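Putative acid phosphatase WZB (Escherichia coli, PDB 2WMY) probably removes phosphate from tyrosine residues of proteins, as a member of the low molecular weight phosphotyrosine protein phosphatase family. Local coordinates at residues A[27-30]-A[31-35]; A[72-76]-A[77-81]; A[98-101]-A[102-105]; A[123-126]-A[127-131]. The protein carries 1 engineered substitution. All coordinates share one frame; numbering follows the deposited sequence.

Contact 1: A[27-30]-A[31-35]; sequences RLLR and RLLPS
Leu29 O meets two backbone N-H groups where helix 21-32 runs out. Leu33 N gives Leu29 O the stronger bond, at 2.8 Å and almost in line with the C=O. Leu32 N adds a weak bond to Leu29 O at 3.1 Å, and also donates to Leu28 O. Two residues earlier, Arg31 N reaches Arg27 O in a regular helical bond, with an N-H...O angle of 163°. Leu33 is the first residue to leave helical angles, and Pro34, which has no N-H to offer, follows it. Arg30 O instead receives a CA-H...O contact from Pro34 CA at 3.3 Å.

The side chains follow this framework. Leu29 CD2 stands 4.3 Å from Leu33 CD1, a loose apolar touch. Leu28 and Arg31 lie side by side and point the same way, with Leu28 CD2 4.0 Å from Arg31 NH1, at an oblique angle to the guanidinium. This helix is the crossover of a beta-alpha-beta unit between parallel strands 10-15 and 37-42, and its other end adjoins the predicted phosphate-binding loop from Cys15 to Arg21.

Beyond the turn, Arg31 NH2 makes a weak hydrogen bond to Gly63 O. The extended chain of Arg30, with chi2 and chi3 both near 180°, carries NE to Ile38 O, while Arg27 NH1 bonds to Lys67 O. Leu28 packs on Tyr134, Leu137 and Ser141 of helix 127-147, and Leu29 touches Phe110.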
loop_
_atom_site.group_PDB
_atom_site.type_symbol
_atom_site.label_atom_id
_atom_site.label_comp_id
_atom_site.label_asym_id
_atom_site.label_seq_id
_atom_site.Cartn_x
_atom_site.Cartn_y
_atom_site.Cartn_z
ATOM N N ARG A 27 7.382 -0.214 0.235
ATOM C CA ARG A 27 8.812 0.082 0.270
ATOM C C ARG A 27 9.125 1.250 1.208
ATOM O O ARG A 27 10.161 1.262 1.874
ATOM C CB ARG A 27 9.355 0.349 -1.145
ATOM C CG ARG A 27 9.205 -0.829 -2.109
ATOM C CD ARG A 27 10.009 -2.041 -1.661
ATOM N NE ARG A 27 9.613 -3.247 -2.384
ATOM C CZ ARG A 27 10.327 -3.811 -3.357
ATOM N NH1 ARG A 27 11.491 -3.290 -3.721
ATOM N NH2 ARG A 27 9.877 -4.902 -3.968
ATOM N N LEU A 28 8.227 2.231 1.254
ATOM C CA LEU A 28 8.375 3.336 2.193
ATOM C C LEU A 28 8.367 2.807 3.630
ATOM O O LEU A 28 9.242 3.144 4.436
ATOM C CB LEU A 28 7.271 4.384 1.979
ATOM C CG LEU A 28 7.373 5.239 0.703
ATOM C CD1 LEU A 28 6.081 6.020 0.452
ATOM C CD2 LEU A 28 8.577 6.183 0.767
ATOM N N LEU A 29 7.392 1.960 3.947
ATOM C CA LEU A 29 7.278 1.432 5.305
ATOM C C LEU A 29 8.463 0.549 5.693
ATOM O O LEU A 29 8.907 0.588 6.840
ATOM C CB LEU A 29 5.957 0.683 5.506
ATOM C CG LEU A 29 4.695 1.542 5.631
ATOM C CD1 LEU A 29 3.443 0.675 5.631
ATOM C CD2 LEU A 29 4.759 2.395 6.877
ATOM N N ARG A 30 8.980 -0.237 4.746
ATOM C CA ARG A 30 10.126 -1.106 5.035
ATOM C C ARG A 30 11.327 -0.259 5.422
ATOM O O ARG A 30 12.059 -0.579 6.351
ATOM C CB ARG A 30 10.494 -1.967 3.826
ATOM C CG ARG A 30 9.549 -3.108 3.535
ATOM C CD ARG A 30 10.048 -3.915 2.349
ATOM N NE ARG A 30 9.154 -5.018 2.017
ATOM C CZ ARG A 30 9.342 -5.846 0.995
ATOM N NH1 ARG A 30 10.396 -5.694 0.205
ATOM N NH2 ARG A 30 8.484 -6.828 0.766
ATOM N N ARG A 31 11.512 0.821 4.674
ATOM C CA ARG A 31 12.531 1.828 4.923
ATOM C C ARG A 31 12.497 2.312 6.375
ATOM O O ARG A 31 13.538 2.492 7.009
ATOM C CB ARG A 31 12.225 3.009 4.013
ATOM C CG ARG A 31 13.387 3.739 3.403
ATOM C CD ARG A 31 12.836 4.986 2.714
ATOM N NE ARG A 31 13.642 5.440 1.591
ATOM C CZ ARG A 31 13.386 6.546 0.898
ATOM N NH1 ARG A 31 12.349 7.307 1.228
ATOM N NH2 ARG A 31 14.166 6.894 -0.117
ATOM N N LEU A 32 11.289 2.537 6.887
ATOM C CA LEU A 32 11.094 3.140 8.203
ATOM C C LEU A 32 11.049 2.112 9.332
ATOM O O LEU A 32 11.444 2.398 10.463
ATOM C CB LEU A 32 9.808 3.973 8.216
ATOM C CG LEU A 32 9.803 5.219 7.332
ATOM C CD1 LEU A 32 8.380 5.675 7.067
ATOM C CD2 LEU A 32 10.625 6.335 7.976
ATOM N N LEU A 33 10.554 0.921 9.024
ATOM C CA LEU A 33 10.413 -0.131 10.022
ATOM C C LEU A 33 11.053 -1.418 9.498
ATOM O O LEU A 33 10.356 -2.359 9.114
ATOM C CB LEU A 33 8.934 -0.346 10.350
ATOM C CG LEU A 33 8.108 0.933 10.549
ATOM C CD1 LEU A 33 6.630 0.664 10.360
ATOM C CD2 LEU A 33 8.373 1.562 11.915
ATOM N N PRO A 34 12.394 -1.456 9.491
ATOM C CA PRO A 34 13.202 -2.498 8.845
ATOM C C PRO A 34 13.009 -3.890 9.438
ATOM O O PRO A 34 13.326 -4.874 8.775
ATOM C CB PRO A 34 14.645 -2.035 9.101
ATOM C CG PRO A 34 14.543 -0.601 9.513
ATOM C CD PRO A 34 13.229 -0.477 10.205
ATOM N N SER A 35 12.501 -3.978 10.662
ATOM C CA SER A 35 12.445 -5.260 11.358
ATOM C C SER A 35 11.128 -5.999 11.157
ATOM O O SER A 35 10.962 -7.117 11.644
ATOM C CB SER A 35 12.709 -5.068 12.851
ATOM O OG SER A 35 11.715 -4.242 13.432
#

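Contact 2: A[72-76]-A[77-81]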
loop_
_atom_site.group_PDB
_atom_site.type_symbol
_atom_site.label_atom_id
_atom_site.label_comp_id
_atom_site.label_asym_id
_atom_site.label_seq_id
_atom_site.Cartn_x
_atom_site.Cartn_y
_atom_site.Cartn_z
ATOM N N THR A 72 0.506 -8.966 -6.953
ATOM C CA THR A 72 -0.026 -10.068 -6.153
ATOM C C THR A 72 -1.491 -9.848 -5.806
ATOM O O THR A 72 -1.892 -8.749 -5.422
ATOM C CB THR A 72 0.759 -10.227 -4.841
ATOM O OG1 THR A 72 2.142 -10.465 -5.131
ATOM C CG2 THR A 72 0.202 -11.373 -3.993
ATOM N N LYS A 73 -2.286 -10.903 -5.944
ATOM C CA LYS A 73 -3.721 -10.827 -5.693
ATOM C C LYS A 73 -4.012 -10.913 -4.205
ATOM O O LYS A 73 -3.492 -11.795 -3.526
ATOM C CB LYS A 73 -4.441 -11.969 -6.417
ATOM C CG LYS A 73 -5.937 -12.035 -6.173
ATOM C CD LYS A 73 -6.639 -10.820 -6.749
ATOM C CE LYS A 73 -8.156 -10.972 -6.685
ATOM N NZ LYS A 73 -8.661 -12.031 -7.605
ATOM N N PHE A 74 -4.840 -9.998 -3.701
ATOM C CA PHE A 74 -5.292 -10.071 -2.314
ATOM C C PHE A 74 -6.334 -11.173 -2.106
ATOM O O PHE A 74 -7.280 -11.302 -2.888
ATOM C CB PHE A 74 -5.882 -8.742 -1.844
ATOM C CG PHE A 74 -6.484 -8.812 -0.465
ATOM C CD1 PHE A 74 -5.695 -8.642 0.656
ATOM C CD2 PHE A 74 -7.833 -9.081 -0.291
ATOM C CE1 PHE A 74 -6.249 -8.716 1.936
ATOM C CE2 PHE A 74 -8.385 -9.160 0.980
ATOM C CZ PHE A 74 -7.591 -8.970 2.096
ATOM N N THR A 75 -6.161 -11.955 -1.044
ATOM C CA THR A 75 -7.097 -13.029 -0.707
ATOM C C THR A 75 -7.280 -13.105 0.804
ATOM O O THR A 75 -6.433 -12.630 1.557
ATOM C CB THR A 75 -6.597 -14.412 -1.187
ATOM O OG1 THR A 75 -5.437 -14.789 -0.433
ATOM C CG2 THR A 75 -6.262 -14.401 -2.698
ATOM N N SER A 76 -8.369 -13.724 1.249
ATOM C CA SER A 76 -8.587 -13.907 2.682
ATOM C C SER A 76 -7.452 -14.721 3.294
ATOM O O SER A 76 -7.028 -14.459 4.414
ATOM C CB SER A 76 -9.920 -14.596 2.949
ATOM O OG SER A 76 -9.869 -15.937 2.508
ATOM N N ALA A 77 -6.954 -15.702 2.546
ATOM C CA ALA A 77 -5.899 -16.578 3.042
ATOM C C ALA A 77 -4.617 -15.798 3.302
ATOM O O ALA A 77 -3.938 -16.021 4.296
ATOM C CB ALA A 77 -5.644 -17.717 2.051
ATOM N N LEU A 78 -4.287 -14.890 2.390
ATOM C CA LEU A 78 -3.102 -14.053 2.530
ATOM C C LEU A 78 -3.217 -13.152 3.742
ATOM O O LEU A 78 -2.240 -12.927 4.456
ATOM C CB LEU A 78 -2.925 -13.178 1.292
ATOM C CG LEU A 78 -1.691 -12.281 1.303
ATOM C CD1 LEU A 78 -0.420 -13.115 1.484
ATOM C CD2 LEU A 78 -1.630 -11.470 0.015
ATOM N N ALA A 79 -4.414 -12.619 3.961
ATOM C CA ALA A 79 -4.629 -11.666 5.042
ATOM C C ALA A 79 -4.284 -12.305 6.382
ATOM O O ALA A 79 -3.841 -11.634 7.309
ATOM C CB ALA A 79 -6.073 -11.170 5.034
ATOM N N ARG A 80 -4.462 -13.619 6.451
ATOM C CA ARG A 80 -4.250 -14.388 7.672
ATOM C C ARG A 80 -2.811 -14.304 8.174
ATOM O O ARG A 80 -2.550 -14.522 9.355
ATOM C CB ARG A 80 -4.637 -15.842 7.419
ATOM C CG ARG A 80 -5.150 -16.584 8.624
ATOM C CD ARG A 80 -6.153 -17.631 8.177
ATOM N NE ARG A 80 -7.361 -16.998 7.658
ATOM C CZ ARG A 80 -8.069 -17.464 6.638
ATOM N NH1 ARG A 80 -7.683 -18.566 6.005
ATOM N NH2 ARG A 80 -9.158 -16.818 6.238
ATOM N N GLN A 81 -1.883 -13.978 7.279
ATOM C CA GLN A 81 -0.468 -13.935 7.632
ATOM C C GLN A 81 -0.020 -12.550 8.092
ATOM O O GLN A 81 1.163 -12.330 8.346
ATOM C CB GLN A 81 0.388 -14.366 6.444
ATOM C CG GLN A 81 -0.060 -15.645 5.778
ATOM C CD GLN A 81 0.512 -15.783 4.383
ATOM O OE1 GLN A 81 1.449 -15.073 4.010
ATOM N NE2 GLN A 81 -0.054 -16.696 3.601
HETATM O O HOH W 1 -8.698 -13.643 6.347
#
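Thr75 and Leu78 set their side chains at about a right angle, and a capping bond joins the two residues. Thr75 is the N-cap of the short helix 76-79. Its OG1 sits between the backbone N and the carbonyl carbon (chi1 68°), a torsion that turns it over the first turn to accept from Leu78 N at 3.0 Å. The same OG1 rests 3.4 Å from Leu78 CB, while Thr75 O takes the helical bond from Ala79 N at 3.1 Å. A valine at Thr75 has no hydroxyl, and Leu78 N would probably be left without its capping acceptor, so that the helix start would be less firmly fixed.

Phe74 swings its ring the other way, CE1 and CZ each 4.0 Å from Ala79 CB in an oblique approach. Farther along, Arg80 bends at chi2 and chi3 and folds back, bringing one face of its guanidinium over Ser76 O. A water donates to Ser76 O at 2.7 Å and accepts a weak bond from Arg80 NH2.

Phe74 is buried between Leu12 and Ile14 of strand 10-15, Ala41 of strand 37-42, and Ile96 and Ile99 of helix 90-99; Leu78 also leans on Ala41, so the small helix is seated against the parallel sheet.

Contact 3: A[98-101]-A[102-105]; sequences RIAP and EARG
Ala100 and Ala103 are joined by the main polar bond here, Ala103 N to Ala100 O at 2.9 Å. The N-H points well at the oxygen (156°), yet the donor stands above the carbonyl plane, 54° out of it. Two weak bonds supplement it, both from Arg104 N: one to Ala100 O at 3.4 Å and one to Pro101 O at 3.5 Å. One N-H thus serves two acceptors, and Ala100 O two donors.

The backbone angles of Pro101 and Glu102 make residues 100-103 a type I turn, with proline in its second position. The turn redirects the chain after helix 90-99, the crossover between parallel strands 84-87 and 107-109, and Ala103 O accepts from Thr107 OG1 as strand 107-109 begins.

Apolar contact joins the same pair, Ala100 CB lying 3.7 Å from Ala103 CB. Both methyl groups are buried and meet the 76-79 helix, Ala100 on Ser76 and Ala103 on Ala79. In van der Waals contact with carbonyl oxygens are Ala103 CB, 3.5 Å from Ala100 O, and Arg104 CB, 3.6 Å from Pro101 O. Arg104 CG lies opposite the backbone N (chi1 -176°), and the chain bends at chi2 to lie against Leu93 and Ser97.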
loop_
_atom_site.group_PDB
_atom_site.type_symbol
_atom_site.label_atom_id
_atom_site.label_comp_id
_atom_site.label_asym_id
_atom_site.label_seq_id
_atom_site.Cartn_x
_atom_site.Cartn_y
_atom_site.Cartn_z
ATOM N N ARG A 98 -16.082 -7.803 2.253
ATOM C CA ARG A 98 -16.728 -8.725 1.328
ATOM C C ARG A 98 -15.859 -9.951 1.041
ATOM O O ARG A 98 -16.364 -11.065 0.924
ATOM C CB ARG A 98 -17.054 -7.987 0.025
ATOM C CG ARG A 98 -17.780 -8.803 -1.020
ATOM C CD ARG A 98 -18.014 -7.964 -2.269
ATOM N NE ARG A 98 -18.594 -8.736 -3.366
ATOM C CZ ARG A 98 -18.785 -8.259 -4.594
ATOM N NH1 ARG A 98 -18.439 -7.010 -4.884
ATOM N NH2 ARG A 98 -19.320 -9.028 -5.534
ATOM N N ILE A 99 -14.553 -9.737 0.927
ATOM C CA ILE A 99 -13.617 -10.812 0.600
ATOM C C ILE A 99 -13.060 -11.504 1.841
ATOM O O ILE A 99 -12.901 -12.724 1.860
ATOM C CB ILE A 99 -12.430 -10.294 -0.240
ATOM C CG1 ILE A 99 -12.923 -9.727 -1.575
ATOM C CG2 ILE A 99 -11.424 -11.409 -0.473
ATOM C CD1 ILE A 99 -11.896 -8.886 -2.318
ATOM N N ALA A 100 -12.747 -10.719 2.868
ATOM C CA ALA A 100 -12.152 -11.248 4.092
ATOM C C ALA A 100 -12.819 -10.651 5.327
ATOM O O ALA A 100 -12.262 -9.765 5.980
ATOM C CB ALA A 100 -10.658 -10.980 4.108
ATOM N N PRO A 101 -14.024 -11.136 5.646
ATOM C CA PRO A 101 -14.786 -10.609 6.779
ATOM C C PRO A 101 -13.974 -10.650 8.069
ATOM O O PRO A 101 -14.104 -9.745 8.896
ATOM C CB PRO A 101 -15.977 -11.568 6.875
ATOM C CG PRO A 101 -16.110 -12.152 5.524
ATOM C CD PRO A 101 -14.718 -12.249 4.979
ATOM N N GLU A 102 -13.150 -11.681 8.239
ATOM C CA GLU A 102 -12.422 -11.849 9.497
ATOM C C GLU A 102 -11.205 -10.943 9.588
ATOM O O GLU A 102 -10.549 -10.890 10.623
ATOM C CB GLU A 102 -12.006 -13.308 9.725
ATOM C CG GLU A 102 -13.012 -14.139 10.507
ATOM C CD GLU A 102 -13.668 -15.236 9.680
ATOM O OE1 GLU A 102 -13.461 -15.259 8.449
ATOM O OE2 GLU A 102 -14.386 -16.081 10.269
ATOM N N ALA A 103 -10.907 -10.234 8.503
ATOM C CA ALA A 103 -9.747 -9.351 8.455
ATOM C C ALA A 103 -10.138 -7.886 8.636
ATOM O O ALA A 103 -9.292 -7.036 8.915
ATOM C CB ALA A 103 -8.994 -9.544 7.145
ATOM N N ARG A 104 -11.426 -7.599 8.481
ATOM C CA ARG A 104 -11.931 -6.232 8.557
ATOM C C ARG A 104 -11.574 -5.552 9.878
ATOM O O ARG A 104 -11.366 -4.339 9.922
ATOM C CB ARG A 104 -13.449 -6.218 8.347
ATOM C CG ARG A 104 -14.064 -4.828 8.307
ATOM C CD ARG A 104 -13.343 -3.917 7.310
ATOM N NE ARG A 104 -13.990 -2.611 7.206
ATOM C CZ ARG A 104 -13.649 -1.539 7.919
ATOM N NH1 ARG A 104 -12.653 -1.598 8.792
ATOM N NH2 ARG A 104 -14.309 -0.401 7.757
ATOM N N GLY A 105 -11.496 -6.343 10.948
ATOM C CA GLY A 105 -11.210 -5.829 12.275
ATOM C C GLY A 105 -9.782 -5.362 12.501
ATOM O O GLY A 105 -9.466 -4.762 13.534
#

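Contact 4: A[123-126]-A[127-131]; sequences YRMS and DEAFD
Ser126 O is gripped from three directions at the start of helix 127-147. Ala129 N donates a weak bond to Ser126 O at 3.3 Å and Phe130 N another weak one at 3.4 Å, while the Phe130 ring brings CD2 to 3.2 Å from this oxygen, which lies at the ring edge and in its plane. Met125 O also lies near that plane, 3.6 Å from Phe130 CE2, so the ring turns the polarised C-H groups of one edge toward two carbonyl oxygens. Ser126 occupies the N-cap position, although its hydroxyl makes no capping bond.

Met125 folds over Ala129. The two CB atoms are 3.7 Å apart, and a bend at chi3 (74°) curls the end of the chain back, placing Met125 CE 3.8 Å from Ala129 CB. A water ties the loop to the helix by donating to Met125 O and, at 2.6 Å, to Asp127 OD1, whose carboxylate also forms a salt bridge with Arg57.

Tyr123 N donates to Asp121 OD1, the predicted proton donor, and the nearest atoms of the Tyr123 side chain and a bound sulfate are about 3 Å apart, at the rim of the probable phosphate pocket. Phe130 packs against Pro122 and against Ser54 and Val58 of helix 53-61. An alanine at Phe130 removes the ring, and a gap would probably open between the loop and helix 53-61, with both carbonyl oxygens losing their aromatic edge. Asp131 pairs with Lys61, so the first turn of helix 127-147 is fastened along that neighbour.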
loop_
_atom_site.group_PDB
_atom_site.type_symbol
_atom_site.label_atom_id
_atom_site.label_comp_id
_atom_site.label_asym_id
_atom_site.label_seq_id
_atom_site.Cartn_x
_atom_site.Cartn_y
_atom_site.Cartn_z
ATOM N N TYR A 123 -3.156 5.466 -11.386
ATOM C CA TYR A 123 -2.927 4.605 -12.546
ATOM C C TYR A 123 -3.381 5.304 -13.817
ATOM O O TYR A 123 -4.501 5.820 -13.875
ATOM C CB TYR A 123 -3.648 3.263 -12.377
ATOM C CG TYR A 123 -3.294 2.214 -13.422
ATOM C CD1 TYR A 123 -1.973 1.986 -13.796
ATOM C CD2 TYR A 123 -4.286 1.430 -14.011
ATOM C CE1 TYR A 123 -1.651 1.011 -14.749
ATOM C CE2 TYR A 123 -3.980 0.456 -14.956
ATOM C CZ TYR A 123 -2.662 0.256 -15.322
ATOM O OH TYR A 123 -2.365 -0.705 -16.253
ATOM N N ARG A 124 -2.498 5.333 -14.817
ATOM C CA ARG A 124 -2.784 5.936 -16.123
ATOM C C ARG A 124 -2.739 7.471 -16.133
ATOM O O ARG A 124 -2.949 8.095 -17.173
ATOM C CB ARG A 124 -4.131 5.457 -16.668
ATOM C CG ARG A 124 -4.242 3.947 -16.797
ATOM C CD ARG A 124 -5.657 3.532 -17.131
ATOM N NE ARG A 124 -5.724 2.142 -17.580
ATOM C CZ ARG A 124 -6.848 1.524 -17.939
ATOM N NH1 ARG A 124 -8.016 2.162 -17.882
ATOM N NH2 ARG A 124 -6.810 0.261 -18.350
ATOM N N MET A 125 -2.463 8.082 -14.988
ATOM C CA MET A 125 -2.448 9.538 -14.922
ATOM C C MET A 125 -1.058 10.099 -15.235
ATOM O O MET A 125 -0.111 9.347 -15.484
ATOM C CB MET A 125 -2.958 10.033 -13.564
ATOM C CG MET A 125 -4.415 9.663 -13.293
ATOM S SD MET A 125 -5.031 10.240 -11.688
ATOM C CE MET A 125 -5.227 11.996 -12.007
ATOM N N SER A 126 -0.947 11.423 -15.239
ATOM C CA SER A 126 0.303 12.082 -15.598
ATOM C C SER A 126 1.297 11.966 -14.456
ATOM O O SER A 126 0.962 11.482 -13.374
ATOM C CB SER A 126 0.051 13.553 -15.924
ATOM O OG SER A 126 -0.569 14.203 -14.829
ATOM N N ASP A 127 2.521 12.416 -14.707
ATOM C CA ASP A 127 3.589 12.374 -13.717
ATOM C C ASP A 127 3.292 13.204 -12.476
ATOM O O ASP A 127 3.700 12.838 -11.376
ATOM C CB ASP A 127 4.904 12.855 -14.335
ATOM C CG ASP A 127 5.432 11.908 -15.392
ATOM O OD1 ASP A 127 4.933 10.766 -15.469
ATOM O OD2 ASP A 127 6.349 12.306 -16.144
ATOM N N GLU A 128 2.605 14.329 -12.644
ATOM C CA GLU A 128 2.366 15.201 -11.502
ATOM C C GLU A 128 1.344 14.591 -10.546
ATOM O O GLU A 128 1.387 14.856 -9.354
ATOM C CB GLU A 128 1.979 16.633 -11.907
ATOM C CG GLU A 128 0.574 16.805 -12.452
ATOM C CD GLU A 128 0.540 16.799 -13.970
ATOM O OE1 GLU A 128 1.562 16.424 -14.590
ATOM O OE2 GLU A 128 -0.507 17.176 -14.541
ATOM N N ALA A 129 0.431 13.778 -11.069
ATOM C CA ALA A 129 -0.490 13.026 -10.217
ATOM C C ALA A 129 0.288 11.990 -9.414
ATOM O O ALA A 129 -0.028 11.718 -8.253
ATOM C CB ALA A 129 -1.575 12.304 -11.029
ATOM N N PHE A 130 1.314 11.421 -10.041
ATOM C CA PHE A 130 2.195 10.480 -9.364
ATOM C C PHE A 130 3.079 11.167 -8.314
ATOM O O PHE A 130 3.301 10.622 -7.244
ATOM C CB PHE A 130 3.037 9.703 -10.378
ATOM C CG PHE A 130 2.335 8.501 -10.935
ATOM C CD1 PHE A 130 2.512 7.252 -10.365
ATOM C CD2 PHE A 130 1.477 8.623 -12.016
ATOM C CE1 PHE A 130 1.853 6.147 -10.872
ATOM C CE2 PHE A 130 0.817 7.529 -12.524
ATOM C CZ PHE A 130 0.998 6.288 -11.953
ATOM N N ASP A 131 3.574 12.364 -8.618
ATOM C CA ASP A 131 4.299 13.154 -7.628
ATOM C C ASP A 131 3.416 13.362 -6.407
ATOM O O ASP A 131 3.854 13.223 -5.266
ATOM C CB ASP A 131 4.670 14.518 -8.207
ATOM C CG ASP A 131 5.761 14.430 -9.248
ATOM O OD1 ASP A 131 6.728 13.676 -9.022
ATOM O OD2 ASP A 131 5.655 15.118 -10.289
HETATM O O HOH W 2 2.710 9.403 -15.760
#

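Overall arrangement
All four contacts are local turns, met in series along the chain; none nests in or crosses another. Contact 1 ends helix 21-32 and leads into edge strand 37-42. Contact 2 begins the short helix 76-79 ahead of strand 84-87, and contact 3 closes the turn from helix 90-99 to the other edge strand, 107-109. Contacts 2 and 3 meet directly: Ala79 CB lies 4.0 Å from Ala103 CB, joining two connections on one side of the fold. Contact 4 starts helix 127-147 near the sulfate, its centre about 28 Å from that of contact 2. Farther along, this helix packs on Leu28 of contact 1.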